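Local coordinates for mandalate racemase/muconate lactonizing enzyme (PDB 4E4U) that belongs to the enolase superfamily and probably catalyses a racemisation or a related reaction that begins with proton abstraction beside a carboxylate, at the interface of chains A and B. Coordinates in Å, arbitrary orientation; residue numbers count along the deposited sequence, not the author numbering. Chains: chain A/B, Mandalate racemase/muconate lactonizing enzyme.

The interface of chains A and B. Residues chain A 303, 305; chain B 213-215, 236, 243.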
# COMPACT_ATOMS: atom_id res chain seq x y z
N TYR A 303 -18.40 -2.52 9.30
CA TYR A 303 -18.78 -2.25 10.70
C TYR A 303 -19.07 -0.75 10.92
O TYR A 303 -18.80 -0.20 12.00
CB TYR A 303 -17.75 -2.75 11.71
CG TYR A 303 -17.65 -4.25 11.92
CD1 TYR A 303 -18.36 -5.17 11.15
CD2 TYR A 303 -16.87 -4.74 12.95
CE1 TYR A 303 -18.24 -6.54 11.38
CE2 TYR A 303 -16.73 -6.10 13.18
CZ TYR A 303 -17.43 -6.99 12.40
OH TYR A 303 -17.29 -8.34 12.65
N GLN A 305 -22.09 2.42 10.73
CA GLN A 305 -23.49 2.55 11.08
C GLN A 305 -24.19 3.53 10.16
O GLN A 305 -23.54 4.34 9.48
CB GLN A 305 -23.63 3.04 12.52
CG GLN A 305 -23.05 2.10 13.55
CD GLN A 305 -23.09 2.71 14.93
OE1 GLN A 305 -22.33 3.65 15.24
NE2 GLN A 305 -24.00 2.21 15.78
N VAL B 213 -19.11 -1.17 17.62
CA VAL B 213 -18.54 -0.84 16.32
C VAL B 213 -17.18 -0.15 16.58
O VAL B 213 -16.95 0.39 17.66
CB VAL B 213 -19.47 0.06 15.48
CG1 VAL B 213 -20.77 -0.66 15.17
CG2 VAL B 213 -19.73 1.40 16.19
N PRO B 214 -16.27 -0.18 15.59
CA PRO B 214 -14.94 0.39 15.83
C PRO B 214 -14.94 1.85 16.28
O PRO B 214 -14.12 2.21 17.12
CB PRO B 214 -14.22 0.24 14.47
CG PRO B 214 -15.24 -0.25 13.52
CD PRO B 214 -16.36 -0.86 14.29
N SER B 215 -15.84 2.68 15.77
CA SER B 215 -15.82 4.09 16.16
C SER B 215 -16.12 4.25 17.65
O SER B 215 -15.58 5.15 18.32
CB SER B 215 -16.78 4.91 15.30
OG SER B 215 -18.12 4.61 15.61
N VAL B 236 -14.51 -5.27 18.98
CA VAL B 236 -15.57 -5.33 17.98
C VAL B 236 -15.88 -6.80 17.72
O VAL B 236 -15.11 -7.68 18.13
CB VAL B 236 -15.13 -4.64 16.66
CG1 VAL B 236 -14.76 -3.18 16.90
CG2 VAL B 236 -13.97 -5.40 16.01
N ALA B 243 -11.56 -4.00 10.67
CA ALA B 243 -12.28 -3.22 11.67
C ALA B 243 -11.58 -3.27 13.02
O ALA B 243 -11.41 -2.25 13.68
CB ALA B 243 -13.71 -3.71 11.79
O HOH W 1 -19.97 3.89 13.66
O HOH W 2 -17.64 2.17 13.40
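A:Tyr303 lies against B:Pro214, B:Ala243 and B:Val236, a contact between the enolase-type barrel domains of two copies of this mandelate racemase-family protein. The deposited assembly is an octamer, and this contact may or may not persist in solution. In the loop before strand 305-306, A:Tyr303 has a left-handed backbone conformation, and its ring continues almost coplanar with the CA-CB bond (chi2 6°). The CD2-CE2 side of the ring is turned to chain B: B:Ala243 CB lies off one face and just beyond that rim, 3.5 Å from CD2, while the methyl CG2 of B:Val236 meets the rim at CE2, 4.0 Å away. At the base of the side chain, A:Tyr303 CB rests on B:Pro214 CD at 3.5 Å, and this proline carbon also touches the tyrosine's backbone carbonyl O. Farther along, the amide end of A:Gln305 crosses B:Val213; its extended chain (chi2 174°) carries CD to 3.8 Å from the methyl CG2.

Polar contact runs through two linked waters at the start of helix 214-224. Water 2 bridges A:Tyr303 O and the backbone N of B:Ser215, at 3.0 Å from that N, with a fairly straight N-H approach (160°); the helix end may strengthen this donor. Water 1 joins A:Gln305 OE1, the side-chain carbonyl, at 2.9 Å to the hydroxyl OG of B:Ser215 at 2.8 Å. The OG contact with water 2 is weak.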